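Local coordinates for protein cytosine-specific methyltransferase (Escherichia coli O157:H7 EDL933, PDB 3G7U) that probably methylates cytosine in DNA at carbon 5, using S-adenosyl-L-methionine as the methyl donor, as a prophage-encoded member of the C5-methyltransferase family, at residues A[113-117]-A[359-363]; A[154-158]-A[183-189]; A[281-287]-A[308-314]. All blocks are in the same frame, centred on the assembly; numbering follows the deposited sequence.

Interaction 1 (A[113-117]-A[359-363]); sequences LFFLA and ILKGL
Leu116 sends one methyl, CD1, from strand 114-117 against three aliphatic side chains of helix 359-363. CD1 lies 3.8 Å from CG2 of Ile359 and 3.9 Å from CD2 of Leu360, and Leu363 CD1 is its third neighbour, at 4.0 Å. The torsion that sets CG of Leu116 opposite its backbone N (chi1 176°) lets this branch reach out from the sheet to the helix. Phe114, two residues earlier and on the same face of the strand, fills the next place along. Its ring comes up to the helix obliquely, with CE1 3.9 Å from CD1 of Leu363 and 4.1 Å from CD2 of Leu360. Leu360 and Leu363, one helical turn apart, therefore each meet both strand residues.

This cluster is the close part of the contact, and it is wholly apolar: no hydrogen bond joins the two segments. The axes run nearly antiparallel, at 171°, and come no closer than 10.9 Å, so side chains alone bridge the gap, and branched leucines and a broad phenylalanine are long enough to do it. Ile359 gives less surface: its CG2 touches as closely as any atom here, but its CD1 end leads away. The outer side of the helix has a different character. Partly exposed Lys361 does not touch the strand; its NZ is hydrogen-bonded to O of Ala22.

The alternation of the strand puts Phe115 on the other face of the sheet, against Val107 of helix 94-110. On the near face, Leu360 also packs on Leu15 and Ala19 of helix 14-22, while Ile359 and Leu363 rest on Ile168 of the adjacent strand 163-171. Helix 353-367 thus lies beside helix 14-22 over the Rossmann-like sheet, with strand 114-119 beneath it.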
loop_
_atom_site.group_PDB
_atom_site.type_symbol
_atom_site.label_atom_id
_atom_site.label_comp_id
_atom_site.label_asym_id
_atom_site.label_seq_id
_atom_site.Cartn_x
_atom_site.Cartn_y
_atom_site.Cartn_z
ATOM N N LEU A 113 -13.853 0.420 17.239
ATOM C CA LEU A 113 -12.908 0.077 18.319
ATOM C C LEU A 113 -11.568 0.781 18.108
ATOM O O LEU A 113 -10.921 1.169 19.058
ATOM C CB LEU A 113 -12.688 -1.430 18.393
ATOM C CG LEU A 113 -13.969 -2.251 18.671
ATOM C CD1 LEU A 113 -13.641 -3.719 18.769
ATOM C CD2 LEU A 113 -14.749 -1.724 19.907
ATOM N N PHE A 114 -11.171 0.971 16.853
ATOM C CA PHE A 114 -9.919 1.699 16.591
ATOM C C PHE A 114 -9.979 2.435 15.248
ATOM O O PHE A 114 -10.839 2.137 14.392
ATOM C CB PHE A 114 -8.741 0.717 16.645
ATOM C CG PHE A 114 -8.573 -0.121 15.408
ATOM C CD1 PHE A 114 -7.723 0.298 14.385
ATOM C CD2 PHE A 114 -9.213 -1.353 15.275
ATOM C CE1 PHE A 114 -7.553 -0.465 13.235
ATOM C CE2 PHE A 114 -9.041 -2.140 14.129
ATOM C CZ PHE A 114 -8.204 -1.708 13.113
ATOM N N PHE A 115 -9.098 3.423 15.072
ATOM C CA PHE A 115 -8.851 3.960 13.731
ATOM C C PHE A 115 -7.358 3.893 13.436
ATOM O O PHE A 115 -6.528 3.900 14.363
ATOM C CB PHE A 115 -9.383 5.382 13.552
ATOM C CG PHE A 115 -8.682 6.431 14.374
ATOM C CD1 PHE A 115 -7.518 7.075 13.893
ATOM C CD2 PHE A 115 -9.195 6.822 15.607
ATOM C CE1 PHE A 115 -6.894 8.055 14.621
ATOM C CE2 PHE A 115 -8.575 7.810 16.337
ATOM C CZ PHE A 115 -7.409 8.425 15.859
ATOM N N LEU A 116 -7.040 3.777 12.158
ATOM C CA LEU A 116 -5.634 3.905 11.722
ATOM C C LEU A 116 -5.705 4.759 10.486
ATOM O O LEU A 116 -6.346 4.372 9.486
ATOM C CB LEU A 116 -5.036 2.540 11.405
ATOM C CG LEU A 116 -3.585 2.537 10.840
ATOM C CD1 LEU A 116 -2.890 1.278 11.226
ATOM C CD2 LEU A 116 -3.524 2.694 9.318
ATOM N N ALA A 117 -5.010 5.885 10.520
ATOM C CA ALA A 117 -4.826 6.725 9.329
ATOM C C ALA A 117 -3.355 6.712 8.952
ATOM O O ALA A 117 -2.490 6.665 9.830
ATOM C CB ALA A 117 -5.254 8.137 9.603
ATOM N N ILE A 359 2.038 -3.369 11.339
ATOM C CA ILE A 359 1.345 -2.411 12.200
ATOM C C ILE A 359 -0.058 -2.893 12.570
ATOM O O ILE A 359 -0.432 -2.860 13.745
ATOM C CB ILE A 359 1.261 -1.013 11.543
ATOM C CG1 ILE A 359 2.663 -0.475 11.183
ATOM C CG2 ILE A 359 0.471 -0.025 12.409
ATOM C CD1 ILE A 359 3.672 -0.380 12.357
ATOM N N LEU A 360 -0.823 -3.329 11.561
ATOM C CA LEU A 360 -2.189 -3.806 11.803
ATOM C C LEU A 360 -2.227 -5.105 12.636
ATOM O O LEU A 360 -3.184 -5.314 13.375
ATOM C CB LEU A 360 -2.954 -3.909 10.461
ATOM C CG LEU A 360 -3.434 -2.514 9.976
ATOM C CD1 LEU A 360 -3.683 -2.517 8.458
ATOM C CD2 LEU A 360 -4.725 -2.072 10.734
ATOM N N LYS A 361 -1.205 -5.973 12.537
ATOM C CA LYS A 361 -1.188 -7.223 13.350
ATOM C C LYS A 361 -1.046 -6.892 14.843
ATOM O O LYS A 361 -1.604 -7.598 15.689
ATOM C CB LYS A 361 -0.080 -8.218 12.903
ATOM C CG LYS A 361 -0.119 -9.627 13.589
ATOM C CD LYS A 361 -1.451 -10.335 13.314
ATOM C CE LYS A 361 -1.554 -11.794 13.784
ATOM N NZ LYS A 361 -2.916 -12.349 13.338
ATOM N N GLY A 362 -0.332 -5.813 15.136
ATOM C CA GLY A 362 -0.200 -5.282 16.484
ATOM C C GLY A 362 -1.565 -4.932 17.045
ATOM O O GLY A 362 -1.903 -5.337 18.160
ATOM N N LEU A 363 -2.367 -4.215 16.261
ATOM C CA LEU A 363 -3.730 -3.870 16.652
ATOM C C LEU A 363 -4.634 -5.088 16.775
ATOM O O LEU A 363 -5.445 -5.132 17.691
ATOM C CB LEU A 363 -4.355 -2.853 15.691
ATOM C CG LEU A 363 -3.819 -1.444 15.869
ATOM C CD1 LEU A 363 -3.874 -0.642 14.582
ATOM C CD2 LEU A 363 -4.595 -0.770 16.989
#

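Interaction 2 (A[154-158]-A[183-189]); sequences SDYGA and FMPKMID
Tyr156 lies with one face of its ring under the pyrrolidine of Pro185, whose CG stands 4.1 Å from the ring centroid and 17° off the normal, a CH-pi contact. Its chi1 of -66°, with CG opposite the carbonyl carbon, carries the ring toward residues 183-185. The proline sits somewhat toward the rim, with CD 3.8 Å from CZ of Tyr156, and the two side chains cross at about a right angle. At the far end of the same ring, the phenol OH donates to the backbone O of Phe183 over 2.7 Å. That carbonyl lies at the ring edge, near its plane, and the hydroxyl approaches it at a C=O...O angle of 152°, tilted from the carbonyl plane. Face and hydroxyl are thus both held by one short run of the loop 183-189. A tyrosine suits the place because it offers a flat surface for a proline and a polar end for a peptide carbonyl.

The second half of the contact is made against backbone. Ile188 turns its CG2 branch onto the turn that follows the 3-10 segment, 3.4 Å from N of Gly157 and close to C of Tyr156. Gly157 has positive phi, and its bare CA leaves room for that methyl to lie against the backbone, which fits glycine here. Pro185 CB also reaches O of Asp155, at 3.3 Å, so this peptide oxygen lies against both Pro185 and Ile188.

Tyr358 of helix 353-367 meets Tyr156 edge to face and accepts the backbone N-H of Lys186 at its hydroxyl. Two loops flanking strand 163-171 are thus joined, by a tyrosine-proline CH-pi contact and a phenol-to-carbonyl hydrogen bond, beside the antiparallel strands of the class I methyltransferase sheet.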
loop_
_atom_site.group_PDB
_atom_site.type_symbol
_atom_site.label_atom_id
_atom_site.label_comp_id
_atom_site.label_asym_id
_atom_site.label_seq_id
_atom_site.Cartn_x
_atom_site.Cartn_y
_atom_site.Cartn_z
ATOM N N SER A 154 11.780 -0.049 5.017
ATOM C CA SER A 154 12.849 -1.060 4.960
ATOM C C SER A 154 13.156 -1.721 6.327
ATOM O O SER A 154 13.589 -2.887 6.385
ATOM C CB SER A 154 14.115 -0.466 4.334
ATOM O OG SER A 154 14.470 0.753 4.936
ATOM N N ASP A 155 12.852 -0.997 7.407
ATOM C CA ASP A 155 12.951 -1.542 8.768
ATOM C C ASP A 155 11.954 -2.679 8.976
ATOM O O ASP A 155 12.134 -3.481 9.881
ATOM C CB ASP A 155 12.716 -0.454 9.810
ATOM C CG ASP A 155 13.817 0.587 9.848
ATOM O OD1 ASP A 155 14.929 0.337 9.331
ATOM O OD2 ASP A 155 13.578 1.678 10.410
ATOM N N TYR A 156 10.909 -2.766 8.137
ATOM C CA TYR A 156 9.947 -3.868 8.268
ATOM C C TYR A 156 10.105 -4.942 7.221
ATOM O O TYR A 156 9.293 -5.875 7.139
ATOM C CB TYR A 156 8.508 -3.351 8.294
ATOM C CG TYR A 156 8.232 -2.530 9.516
ATOM C CD1 TYR A 156 7.594 -3.090 10.624
ATOM C CD2 TYR A 156 8.627 -1.199 9.585
ATOM C CE1 TYR A 156 7.348 -2.331 11.769
ATOM C CE2 TYR A 156 8.377 -0.424 10.710
ATOM C CZ TYR A 156 7.751 -1.002 11.800
ATOM O OH TYR A 156 7.501 -0.238 12.899
ATOM N N GLY A 157 11.183 -4.862 6.452
ATOM C CA GLY A 157 11.487 -5.944 5.530
ATOM C C GLY A 157 10.863 -5.697 4.160
ATOM O O GLY A 157 10.747 -6.627 3.384
ATOM N N ALA A 158 10.450 -4.479 3.858
ATOM C CA ALA A 158 10.135 -4.085 2.493
ATOM C C ALA A 158 11.348 -3.524 1.779
ATOM O O ALA A 158 12.158 -2.952 2.391
ATOM C CB ALA A 158 9.073 -3.099 2.492
ATOM N N PHE A 183 4.390 -2.475 17.873
ATOM C CA PHE A 183 4.568 -1.908 16.520
ATOM C C PHE A 183 6.011 -1.898 15.993
ATOM O O PHE A 183 6.251 -1.639 14.800
ATOM C CB PHE A 183 3.996 -0.491 16.449
ATOM C CG PHE A 183 2.539 -0.412 16.807
ATOM C CD1 PHE A 183 1.603 -1.166 16.108
ATOM C CD2 PHE A 183 2.106 0.400 17.863
ATOM C CE1 PHE A 183 0.232 -1.112 16.446
ATOM C CE2 PHE A 183 0.740 0.474 18.213
ATOM C CZ PHE A 183 -0.203 -0.283 17.502
ATOM N N MET A 184 6.968 -2.164 16.883
ATOM C CA MET A 184 8.379 -2.115 16.542
ATOM C C MET A 184 8.729 -3.371 15.807
ATOM O O MET A 184 8.211 -4.441 16.143
ATOM C CB MET A 184 9.226 -2.085 17.820
ATOM C CG MET A 184 9.350 -0.761 18.497
ATOM S SD MET A 184 10.051 -1.064 20.149
ATOM C CE MET A 184 11.735 -1.622 19.758
ATOM N N PRO A 185 9.660 -3.272 14.836
ATOM C CA PRO A 185 10.086 -4.447 14.097
ATOM C C PRO A 185 11.034 -5.336 14.895
ATOM O O PRO A 185 11.999 -4.852 15.493
ATOM C CB PRO A 185 10.801 -3.863 12.878
ATOM C CG PRO A 185 11.152 -2.461 13.234
ATOM C CD PRO A 185 10.350 -2.039 14.407
ATOM N N LYS A 186 10.741 -6.627 14.910
ATOM C CA LYS A 186 11.612 -7.576 15.561
ATOM C C LYS A 186 11.770 -8.830 14.720
ATOM O O LYS A 186 10.796 -9.319 14.137
ATOM C CB LYS A 186 11.142 -7.884 16.995
ATOM C CG LYS A 186 9.717 -8.401 17.167
ATOM C CD LYS A 186 9.524 -8.946 18.584
ATOM C CE LYS A 186 8.279 -9.808 18.682
ATOM N NZ LYS A 186 8.423 -10.859 19.725
ATOM N N MET A 187 13.012 -9.320 14.653
ATOM C CA MET A 187 13.404 -10.492 13.852
ATOM C C MET A 187 13.209 -10.278 12.344
ATOM O O MET A 187 12.798 -11.200 11.625
ATOM C CB MET A 187 12.675 -11.768 14.313
ATOM C CG MET A 187 13.175 -12.383 15.628
ATOM S SD MET A 187 12.244 -13.898 15.993
ATOM C CE MET A 187 12.967 -15.071 14.823
ATOM N N ILE A 188 13.509 -9.063 11.884
ATOM C CA ILE A 188 13.313 -8.680 10.473
ATOM C C ILE A 188 14.602 -8.725 9.654
ATOM O O ILE A 188 15.516 -7.955 9.904
ATOM C CB ILE A 188 12.710 -7.241 10.330
ATOM C CG1 ILE A 188 11.340 -7.115 11.006
ATOM C CG2 ILE A 188 12.579 -6.873 8.869
ATOM C CD1 ILE A 188 10.254 -8.027 10.445
ATOM N N ASP A 189 14.667 -9.614 8.665
ATOM C CA ASP A 189 15.783 -9.603 7.715
ATOM C C ASP A 189 15.520 -8.592 6.592
ATOM O O ASP A 189 14.447 -8.629 5.974
ATOM C CB ASP A 189 16.011 -11.001 7.146
ATOM C CG ASP A 189 16.556 -11.971 8.193
ATOM O OD1 ASP A 189 17.660 -11.703 8.728
ATOM O OD2 ASP A 189 15.880 -12.986 8.484
#

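Interaction 3 (A[281-287]-A[308-314]); sequences RSTRLDP and VRPIHPY
A single beta bridge, Arg284 with Ile311, joins two irregular segments of the long region between helices 262-269 and 321-328. Ile311 supplies both backbone groups: its N donates to O of Thr283 at 3.0 Å, and its O accepts from N of Leu285 at 2.9 Å in a nearly straight bond (177°).

Side chains extend the pairing at either end. Ser282 OG donates to O of Arg309 over 2.6 Å, in the carbonyl plane, and its CB packs on CD1 of Ile311. At the other end, Arg284 starts out extended, with CG opposite the backbone N (chi1 171°), then bends at chi3 so that NE comes 2.7 Å from O of His312, while NH2 adds a weak bond to the same oxygen. One face of the guanidinium lies by O of Pro313, which is close but not hydrogen-bonded. NH2 also reaches a water that bridges to O of Tyr314, and NH1 is taken by O of Leu271. An arginine, with several N-H groups, can thus serve carbonyls from separate parts of this long region.

Apolar contacts accompany the bridge. Leu285 CG rests 3.9 Å from CB of Pro310, and Pro287 CD lies equally far from CB of Pro313. The buried O of Leu285 has no polar partner; CB of Pro313 sits 3.4 Å away. Tyr314 brings its hydroxyl end over Pro287, 3.3 Å from OH to CB. Prolines suit such segments because they have no amide N-H needing a partner and offer apolar rings; Pro310 also keeps the chain extended. The two backbone bonds flanking Arg284 define an isolated beta bridge, to which the arginine bonds are added.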
loop_
_atom_site.group_PDB
_atom_site.type_symbol
_atom_site.label_atom_id
_atom_site.label_comp_id
_atom_site.label_asym_id
_atom_site.label_seq_id
_atom_site.Cartn_x
_atom_site.Cartn_y
_atom_site.Cartn_z
ATOM N N ARG A 281 16.648 12.253 -15.090
ATOM C CA ARG A 281 16.522 12.283 -13.615
ATOM C C ARG A 281 16.150 10.943 -12.971
ATOM O O ARG A 281 15.928 10.868 -11.763
ATOM C CB ARG A 281 15.616 13.418 -13.120
ATOM C CG ARG A 281 16.375 14.636 -12.639
ATOM C CD ARG A 281 15.428 15.675 -12.057
ATOM N NE ARG A 281 14.980 16.629 -13.073
ATOM C CZ ARG A 281 13.823 16.571 -13.733
ATOM N NH1 ARG A 281 13.540 17.511 -14.629
ATOM N NH2 ARG A 281 12.947 15.591 -13.503
ATOM N N SER A 282 16.079 9.893 -13.780
ATOM C CA SER A 282 15.901 8.556 -13.267
ATOM C C SER A 282 17.195 8.085 -12.622
ATOM O O SER A 282 18.289 8.423 -13.079
ATOM C CB SER A 282 15.488 7.614 -14.396
ATOM O OG SER A 282 14.083 7.615 -14.614
ATOM N N THR A 283 17.067 7.295 -11.560
ATOM C CA THR A 283 18.219 6.862 -10.813
ATOM C C THR A 283 18.349 5.378 -10.910
ATOM O O THR A 283 17.372 4.654 -10.712
ATOM C CB THR A 283 18.101 7.245 -9.309
ATOM O OG1 THR A 283 17.959 8.662 -9.189
ATOM C CG2 THR A 283 19.311 6.794 -8.536
ATOM N N ARG A 284 19.550 4.901 -11.205
ATOM C CA ARG A 284 19.797 3.468 -11.173
ATOM C C ARG A 284 19.774 2.918 -9.756
ATOM O O ARG A 284 20.413 3.468 -8.850
ATOM C CB ARG A 284 21.094 3.106 -11.909
ATOM C CG ARG A 284 21.550 1.668 -11.753
ATOM C CD ARG A 284 22.480 1.265 -12.869
ATOM N NE ARG A 284 21.765 0.599 -13.961
ATOM C CZ ARG A 284 22.315 0.237 -15.111
ATOM N NH1 ARG A 284 23.603 0.506 -15.351
ATOM N NH2 ARG A 284 21.576 -0.379 -16.031
ATOM N N LEU A 285 19.019 1.835 -9.575
ATOM C CA LEU A 285 18.961 1.120 -8.309
ATOM C C LEU A 285 20.311 0.498 -7.973
ATOM O O LEU A 285 21.035 0.026 -8.856
ATOM C CB LEU A 285 17.919 0.008 -8.353
ATOM C CG LEU A 285 16.451 0.472 -8.469
ATOM C CD1 LEU A 285 15.544 -0.643 -8.913
ATOM C CD2 LEU A 285 15.989 0.998 -7.118
ATOM N N ASP A 286 20.631 0.501 -6.681
ATOM C CA ASP A 286 21.784 -0.224 -6.173
ATOM C C ASP A 286 21.250 -1.559 -5.739
ATOM O O ASP A 286 20.341 -1.630 -4.888
ATOM C CB ASP A 286 22.398 0.563 -4.999
ATOM C CG ASP A 286 23.597 -0.146 -4.327
ATOM O OD1 ASP A 286 23.913 -1.341 -4.562
ATOM O OD2 ASP A 286 24.215 0.535 -3.482
ATOM N N PRO A 287 21.810 -2.643 -6.299
ATOM C CA PRO A 287 21.329 -3.990 -5.975
ATOM C C PRO A 287 21.472 -4.385 -4.497
ATOM O O PRO A 287 20.730 -5.249 -4.014
ATOM C CB PRO A 287 22.185 -4.901 -6.861
ATOM C CG PRO A 287 23.336 -4.084 -7.269
ATOM C CD PRO A 287 22.935 -2.662 -7.257
ATOM N N VAL A 308 9.180 9.824 -11.627
ATOM C CA VAL A 308 10.068 9.203 -12.611
ATOM C C VAL A 308 10.390 7.760 -12.177
ATOM O O VAL A 308 10.334 7.453 -10.984
ATOM C CB VAL A 308 11.357 10.057 -12.830
ATOM C CG1 VAL A 308 12.502 9.616 -11.894
ATOM C CG2 VAL A 308 11.789 10.032 -14.311
ATOM N N ARG A 309 10.721 6.883 -13.125
ATOM C CA ARG A 309 10.891 5.464 -12.806
ATOM C C ARG A 309 12.345 5.121 -12.511
ATOM O O ARG A 309 13.236 5.639 -13.158
ATOM C CB ARG A 309 10.350 4.582 -13.942
ATOM C CG ARG A 309 8.869 4.165 -13.826
ATOM C CD ARG A 309 7.916 5.361 -13.849
ATOM N NE ARG A 309 6.733 5.135 -14.674
ATOM C CZ ARG A 309 5.746 6.012 -14.830
ATOM N NH1 ARG A 309 5.784 7.183 -14.205
ATOM N NH2 ARG A 309 4.719 5.713 -15.607
ATOM N N PRO A 310 12.591 4.242 -11.521
ATOM C CA PRO A 310 13.974 3.817 -11.299
ATOM C C PRO A 310 14.495 3.029 -12.493
ATOM O O PRO A 310 13.715 2.409 -13.229
ATOM C CB PRO A 310 13.866 2.852 -10.109
ATOM C CG PRO A 310 12.563 3.249 -9.436
ATOM C CD PRO A 310 11.668 3.654 -10.531
ATOM N N ILE A 311 15.809 3.049 -12.671
ATOM C CA ILE A 311 16.494 2.239 -13.679
ATOM C C ILE A 311 16.936 0.950 -13.031
ATOM O O ILE A 311 17.433 0.943 -11.872
ATOM C CB ILE A 311 17.731 3.008 -14.241
ATOM C CG1 ILE A 311 17.314 4.393 -14.740
ATOM C CG2 ILE A 311 18.492 2.221 -15.319
ATOM C CD1 ILE A 311 16.233 4.393 -15.780
ATOM N N HIS A 312 16.767 -0.146 -13.757
ATOM C CA HIS A 312 17.152 -1.448 -13.298
ATOM C C HIS A 312 18.677 -1.485 -13.030
ATOM O O HIS A 312 19.434 -0.814 -13.754
ATOM C CB HIS A 312 16.817 -2.436 -14.399
ATOM C CG HIS A 312 16.811 -3.853 -13.950
ATOM N ND1 HIS A 312 17.950 -4.625 -13.913
ATOM C CD2 HIS A 312 15.805 -4.641 -13.503
ATOM C CE1 HIS A 312 17.644 -5.832 -13.460
ATOM N NE2 HIS A 312 16.346 -5.874 -13.220
ATOM N N PRO A 313 19.114 -2.229 -11.996
ATOM C CA PRO A 313 20.549 -2.196 -11.632
ATOM C C PRO A 313 21.476 -2.787 -12.690
ATOM O O PRO A 313 22.624 -2.308 -12.837
ATOM C CB PRO A 313 20.609 -3.032 -10.358
ATOM C CG PRO A 313 19.398 -3.945 -10.422
ATOM C CD PRO A 313 18.345 -3.094 -11.070
ATOM N N TYR A 314 20.980 -3.791 -13.411
ATOM C CA TYR A 314 21.778 -4.552 -14.380
ATOM C C TYR A 314 21.400 -4.283 -15.850
ATOM O O TYR A 314 22.281 -4.206 -16.717
ATOM C CB TYR A 314 21.694 -6.038 -14.058
ATOM C CG TYR A 314 22.121 -6.376 -12.635
ATOM C CD1 TYR A 314 23.313 -5.874 -12.092
ATOM C CD2 TYR A 314 21.341 -7.209 -11.835
ATOM C CE1 TYR A 314 23.708 -6.192 -10.787
ATOM C CE2 TYR A 314 21.726 -7.531 -10.521
ATOM C CZ TYR A 314 22.903 -7.024 -10.015
ATOM O OH TYR A 314 23.271 -7.355 -8.722
HETATM O O HOH W 1 23.071 -1.848 -18.030
#

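Interaction 1 is the core contact, entirely buried and apolar, where helix meets central sheet. Interactions 2 and 3 are partly buried and join loops, so they rely on backbone carbonyls and prolines: interaction 2 uses one phenol bond and a CH-pi contact, whereas interaction 3 has a true backbone bridge, arginine bonds and a water, and buries the most surface of the three. Interaction 1 is made by helix 353-367, interaction 2 packs against it, and they touch: Phe183 CE1 lies 3.3 Å from Ile359 O, and Tyr156 OH 3.9 Å from Ile359 CD1. Interaction 3 stands apart, its centre about 34 Å from that of interaction 1, on the opposite side of the chain's centre.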